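Local atomic coordinates of niemann-Pick type C2 protein (Camponotus japonicus, PDB entry 3WEB), a protein that binds oleic acid inside a beta-sandwich and probably carries small hydrophobic molecules that serve chemical communication in the worker ant. Residues Ile36-Lys41 and Tyr93-Phe98; Val51-Phe56 and Phe66-Pro71. All blocks are in the same frame, centred on the assembly; numbering follows the deposited sequence.

Contact 1: residues Ile36-Lys41 and Tyr93-Phe98. With OLA (oleic acid), chain B.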
# COMPACT_ATOMS: atom_id res chain seq x y z
N ILE A 36 12.08 -5.56 -0.31
CA ILE A 36 11.11 -5.06 -1.27
C ILE A 36 10.95 -3.57 -1.00
O ILE A 36 10.72 -3.16 0.15
CB ILE A 36 9.74 -5.77 -1.13
CG1 ILE A 36 9.89 -7.30 -1.12
CG2 ILE A 36 8.77 -5.31 -2.22
CD1 ILE A 36 10.50 -7.90 -2.37
N HIS A 37 11.10 -2.77 -2.05
CA HIS A 37 10.88 -1.33 -1.95
C HIS A 37 9.57 -0.96 -2.63
O HIS A 37 9.35 -1.28 -3.80
CB HIS A 37 12.05 -0.57 -2.58
CG HIS A 37 13.38 -1.11 -2.18
ND1 HIS A 37 13.88 -1.00 -0.89
CD2 HIS A 37 14.32 -1.79 -2.88
CE1 HIS A 37 15.07 -1.57 -0.83
NE2 HIS A 37 15.36 -2.06 -2.03
N VAL A 38 8.70 -0.28 -1.89
CA VAL A 38 7.37 0.08 -2.40
C VAL A 38 7.25 1.59 -2.37
O VAL A 38 7.63 2.23 -1.39
CB VAL A 38 6.24 -0.54 -1.55
CG1 VAL A 38 4.87 -0.12 -2.08
CG2 VAL A 38 6.36 -2.06 -1.52
N SER A 39 6.74 2.16 -3.46
CA SER A 39 6.45 3.59 -3.55
C SER A 39 5.00 3.80 -3.98
O SER A 39 4.49 3.07 -4.83
CB SER A 39 7.38 4.27 -4.57
OG SER A 39 6.97 5.61 -4.82
N MET A 40 4.34 4.79 -3.39
CA MET A 40 3.02 5.22 -3.87
C MET A 40 2.97 6.74 -3.99
O MET A 40 3.26 7.43 -3.02
CB MET A 40 1.90 4.75 -2.94
CG MET A 40 0.56 5.42 -3.22
SD MET A 40 -0.87 4.69 -2.38
CE MET A 40 -0.54 5.19 -0.69
N LYS A 41 2.60 7.23 -5.17
CA LYS A 41 2.30 8.65 -5.36
C LYS A 41 0.80 8.86 -5.22
O LYS A 41 0.01 8.22 -5.92
CB LYS A 41 2.75 9.13 -6.74
CG LYS A 41 4.23 8.94 -7.00
CD LYS A 41 4.56 9.33 -8.43
CE LYS A 41 5.96 8.89 -8.81
NZ LYS A 41 6.29 9.32 -10.20
N TYR A 93 4.82 8.21 -0.74
CA TYR A 93 5.15 7.30 0.35
C TYR A 93 6.19 6.28 -0.10
O TYR A 93 6.13 5.77 -1.22
CB TYR A 93 3.89 6.58 0.78
CG TYR A 93 4.11 5.44 1.75
CD1 TYR A 93 4.38 5.69 3.09
CD2 TYR A 93 4.01 4.11 1.33
CE1 TYR A 93 4.56 4.65 3.99
CE2 TYR A 93 4.19 3.07 2.23
CZ TYR A 93 4.46 3.34 3.55
OH TYR A 93 4.62 2.31 4.45
N LYS A 94 7.14 6.00 0.80
CA LYS A 94 8.17 4.98 0.59
C LYS A 94 8.27 4.02 1.78
O LYS A 94 8.19 4.42 2.94
CB LYS A 94 9.53 5.65 0.34
CG LYS A 94 9.60 6.43 -0.97
CD LYS A 94 11.02 6.87 -1.32
CE LYS A 94 11.22 8.37 -1.15
NZ LYS A 94 11.17 8.84 0.26
N VAL A 95 8.44 2.74 1.47
CA VAL A 95 8.65 1.72 2.51
C VAL A 95 9.50 0.57 1.98
O VAL A 95 9.39 0.17 0.81
CB VAL A 95 7.31 1.23 3.13
CG1 VAL A 95 6.45 0.45 2.14
CG2 VAL A 95 7.54 0.41 4.40
N THR A 96 10.38 0.07 2.84
CA THR A 96 11.18 -1.11 2.57
C THR A 96 10.84 -2.15 3.62
O THR A 96 10.79 -1.84 4.82
CB THR A 96 12.69 -0.79 2.61
OG1 THR A 96 13.00 0.12 1.55
CG2 THR A 96 13.53 -2.06 2.43
N PHE A 97 10.56 -3.37 3.18
CA PHE A 97 10.40 -4.48 4.11
C PHE A 97 11.12 -5.70 3.57
O PHE A 97 11.29 -5.85 2.36
CB PHE A 97 8.92 -4.78 4.39
CG PHE A 97 8.11 -5.11 3.17
CD1 PHE A 97 7.97 -6.43 2.74
CD2 PHE A 97 7.46 -4.10 2.46
CE1 PHE A 97 7.21 -6.73 1.62
CE2 PHE A 97 6.69 -4.40 1.34
CZ PHE A 97 6.57 -5.71 0.92
N PHE A 98 11.53 -6.57 4.48
CA PHE A 98 12.21 -7.79 4.12
C PHE A 98 11.23 -8.95 4.20
O PHE A 98 10.54 -9.12 5.21
CB PHE A 98 13.41 -8.02 5.05
CG PHE A 98 14.32 -9.14 4.61
CD1 PHE A 98 15.27 -8.93 3.62
CD2 PHE A 98 14.22 -10.40 5.19
CE1 PHE A 98 16.11 -9.96 3.21
CE2 PHE A 98 15.06 -11.43 4.79
CZ PHE A 98 16.00 -11.20 3.80
C1 OLA B . 4.93 -2.36 7.52
O1 OLA B . 4.35 -1.34 7.97
O2 OLA B . 4.95 -3.45 8.14
C2 OLA B . 5.65 -2.27 6.20
C3 OLA B . 4.99 -3.18 5.16
C4 OLA B . 4.74 -2.44 3.85
C5 OLA B . 3.25 -2.27 3.58
C6 OLA B . 2.97 -2.08 2.09
C7 OLA B . 2.21 -3.28 1.55
C8 OLA B . 1.81 -3.13 0.08
C9 OLA B . 2.97 -3.45 -0.84
C10 OLA B . 3.28 -4.68 -1.26
C11 OLA B . 2.50 -5.91 -0.86
C12 OLA B . 3.46 -7.09 -0.72
C13 OLA B . 3.14 -7.91 0.52
C14 OLA B . 4.27 -8.89 0.82
C15 OLA B . 3.77 -10.08 1.63
C16 OLA B . 4.29 -10.03 3.06
C17 OLA B . 5.35 -11.10 3.30
C18 OLA B . 5.31 -11.61 4.72

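Contact 2: residues Val51-Phe56 and Phe66-Pro71. With OLA (oleic acid), chain B.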
# COMPACT_ATOMS: atom_id res chain seq x y z
N VAL A 51 -2.39 9.75 9.25
CA VAL A 51 -2.64 8.65 8.31
C VAL A 51 -2.43 7.30 9.01
O VAL A 51 -1.41 7.09 9.65
CB VAL A 51 -1.72 8.73 7.07
CG1 VAL A 51 -2.03 7.60 6.08
CG2 VAL A 51 -1.86 10.07 6.37
N GLU A 52 -3.40 6.40 8.87
CA GLU A 52 -3.26 5.02 9.34
C GLU A 52 -3.42 4.07 8.16
O GLU A 52 -4.45 4.08 7.49
CB GLU A 52 -4.30 4.67 10.41
CG GLU A 52 -4.11 5.38 11.75
CD GLU A 52 -5.16 4.97 12.77
OE1 GLU A 52 -5.10 3.82 13.27
OE2 GLU A 52 -6.05 5.79 13.10
N ALA A 53 -2.39 3.27 7.90
CA ALA A 53 -2.44 2.30 6.81
C ALA A 53 -3.07 0.98 7.25
O ALA A 53 -2.99 0.59 8.42
CB ALA A 53 -1.06 2.06 6.23
N LYS A 54 -3.69 0.30 6.29
CA LYS A 54 -4.35 -0.98 6.49
C LYS A 54 -4.02 -1.89 5.32
O LYS A 54 -3.99 -1.45 4.17
CB LYS A 54 -5.87 -0.79 6.54
CG LYS A 54 -6.38 0.19 7.58
CD LYS A 54 -6.24 -0.39 8.98
CE LYS A 54 -6.92 0.50 10.00
NZ LYS A 54 -6.76 -0.10 11.35
N ALA A 55 -3.78 -3.17 5.61
CA ALA A 55 -3.53 -4.15 4.56
C ALA A 55 -4.45 -5.36 4.70
O ALA A 55 -4.84 -5.73 5.81
CB ALA A 55 -2.07 -4.58 4.56
N PHE A 56 -4.79 -5.95 3.56
CA PHE A 56 -5.63 -7.13 3.50
C PHE A 56 -5.12 -8.10 2.44
O PHE A 56 -4.61 -7.68 1.40
CB PHE A 56 -7.08 -6.75 3.18
CG PHE A 56 -7.67 -5.73 4.11
CD1 PHE A 56 -7.49 -4.36 3.87
CD2 PHE A 56 -8.41 -6.12 5.22
CE1 PHE A 56 -8.03 -3.41 4.74
CE2 PHE A 56 -8.95 -5.17 6.09
CZ PHE A 56 -8.76 -3.82 5.84
N PHE A 66 -4.46 -8.03 7.66
CA PHE A 66 -3.10 -8.40 8.08
C PHE A 66 -2.43 -7.23 8.79
O PHE A 66 -2.54 -6.09 8.34
CB PHE A 66 -2.25 -8.81 6.87
CG PHE A 66 -2.53 -10.21 6.37
CD1 PHE A 66 -1.84 -11.30 6.89
CD2 PHE A 66 -3.47 -10.44 5.37
CE1 PHE A 66 -2.09 -12.59 6.43
CE2 PHE A 66 -3.73 -11.72 4.91
CZ PHE A 66 -3.03 -12.80 5.44
N PRO A 67 -1.71 -7.51 9.90
CA PRO A 67 -1.08 -6.46 10.70
C PRO A 67 0.13 -5.82 10.01
O PRO A 67 0.95 -6.53 9.43
CB PRO A 67 -0.62 -7.21 11.96
CG PRO A 67 -0.39 -8.61 11.49
CD PRO A 67 -1.46 -8.85 10.47
N LEU A 68 0.22 -4.50 10.07
CA LEU A 68 1.40 -3.79 9.58
C LEU A 68 2.27 -3.37 10.76
O LEU A 68 1.76 -3.12 11.86
CB LEU A 68 1.00 -2.57 8.74
CG LEU A 68 0.21 -2.85 7.45
CD1 LEU A 68 -0.42 -1.57 6.92
CD2 LEU A 68 1.07 -3.50 6.39
N LYS A 69 3.57 -3.29 10.53
CA LYS A 69 4.52 -2.91 11.58
C LYS A 69 4.53 -1.41 11.84
O LYS A 69 4.71 -0.97 12.98
CB LYS A 69 5.94 -3.38 11.23
CG LYS A 69 6.14 -4.89 11.32
CD LYS A 69 7.55 -5.27 10.89
CE LYS A 69 7.70 -6.76 10.64
NZ LYS A 69 7.59 -7.57 11.88
N LYS A 70 4.34 -0.62 10.79
CA LYS A 70 4.36 0.84 10.92
C LYS A 70 3.15 1.51 10.23
O LYS A 70 3.34 2.24 9.25
CB LYS A 70 5.67 1.41 10.35
CG LYS A 70 6.93 0.82 10.96
CD LYS A 70 8.19 1.24 10.22
CE LYS A 70 8.32 0.53 8.87
NZ LYS A 70 9.61 0.83 8.20
N PRO A 71 1.92 1.27 10.74
CA PRO A 71 0.71 1.77 10.07
C PRO A 71 0.53 3.28 10.16
O PRO A 71 -0.17 3.86 9.32
CB PRO A 71 -0.43 1.06 10.81
CG PRO A 71 0.13 0.73 12.15
CD PRO A 71 1.60 0.49 11.96
C1 OLA B . 4.93 -2.36 7.52
O1 OLA B . 4.35 -1.34 7.97
O2 OLA B . 4.95 -3.45 8.14
C2 OLA B . 5.65 -2.27 6.20
C3 OLA B . 4.99 -3.18 5.16
C4 OLA B . 4.74 -2.44 3.85
C5 OLA B . 3.25 -2.27 3.58
C6 OLA B . 2.97 -2.08 2.09
C7 OLA B . 2.21 -3.28 1.55
C8 OLA B . 1.81 -3.13 0.08
C9 OLA B . 2.97 -3.45 -0.84
C10 OLA B . 3.28 -4.68 -1.26
C11 OLA B . 2.50 -5.91 -0.86
C12 OLA B . 3.46 -7.09 -0.72
C13 OLA B . 3.14 -7.91 0.52
C14 OLA B . 4.27 -8.89 0.82
C15 OLA B . 3.77 -10.08 1.63
C16 OLA B . 4.29 -10.03 3.06
C17 OLA B . 5.35 -11.10 3.30
C18 OLA B . 5.31 -11.61 4.72
O HOH W 1 -3.61 -3.75 8.47

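Contact 1: residues Ile36-Lys41 and Tyr93-Phe98
Ile36 and Phe97 pair directly across two antiparallel strands, and the ring of Phe97 leans back toward Ile36. Its CG sits between the backbone N and the carbonyl carbon (chi1 58°), and Ile36 CB lies over one face of the ring, shifted toward the rim and 4.0 Å from the centroid, a CH-pi contact. Val38 crosses the same ring obliquely, with CG2 at 3.7 Å from Phe97 CE2. Val95 also packs on Val38, its CG1 3.8 Å from Val38 CB. Oleic acid packs against these side chains: Phe97 CD2 lies 3.5 Å from C4 of the lipid, Phe97 CZ 3.8 Å from its C12, and Val38 CG2 also meets C9. The strands belong to the three-stranded sheet of the immunoglobulin-like sandwich of the ML domain; Ile36, Val38, Met40, Tyr93, Val95 and Phe97 start out on the face turned to the lipid and the opposite sheet, where Trp112 of strand 107-116 meets Val38 and Met40. An alanine in place of Phe97 would probably open a gap between Ile36, Val38 and the lipid chain, leaving the latter freer to shift. On the other face His37 and Thr96 lie side by side, pointing the same way. His37 ND1 and Thr96 OG1 share a hydrogen bond of 2.8 Å, with the hydroxyl at the ring edge and in its plane. Ser39, on this face too, turns its OG to Glu92.

Contact 2: residues Val51-Phe56 and Phe66-Pro71
Leu68 extends from its loop toward Ala53 and Ala55, two alternate residues of the facing strand, and lies between that strand and the carboxyl end of oleic acid, touching both. Its CB lies 3.7 Å from O1 of the lipid carboxylate. CG stands anti to the carbonyl carbon (chi1 -62°), which brings it near Ala55 CB, and there the side chain forks. CD1 goes to Ala53, 3.8 Å from its CB and about as close to its carbonyl group; CD2 lies 3.8 Å from Ala55 CB and just as near to C5 of the lipid. The strand forms an antiparallel hairpin with strand 62-66 in one sheet of the ML-domain sandwich, and the loop leaving that hairpin runs past the lipid head. Next in the chain, Lys69 N donates to oleic acid O2 at 2.8 Å. Lys70 N donates to oleic acid O1 at 2.9 Å, so two successive amides grip the two carboxylate oxygens separately. Both ends of the loop segment are tied to the strand. Phe66 N donates to Ala55 O at 3.0 Å, and a water links Ala55 N to Phe66 O. At the far end Ala53 N donates to Pro71 O at 2.7 Å, while Pro71 CB rests against Ala53 O.

After strand 11-18, an edge of the three-stranded sheet, and the short strand 28-30, the chain forms strand 34-44, the middle strand of that sheet, and then crosses to strand 51-59 of the other sheet. A tight hairpin through strand 62-66 leads into residues 66-71, where contact 2 closes a short loop with only nine residues between its segments. A long connection then reaches strand 91-99, which returns beside strand 34-44 and closes contact 1 across 51 residues. Contact 2 is therefore nested inside contact 1. Their centres lie about 13 Å apart and their nearest atoms about 4 Å, so the two do not touch; oleic acid touches both, lying between the two sheets.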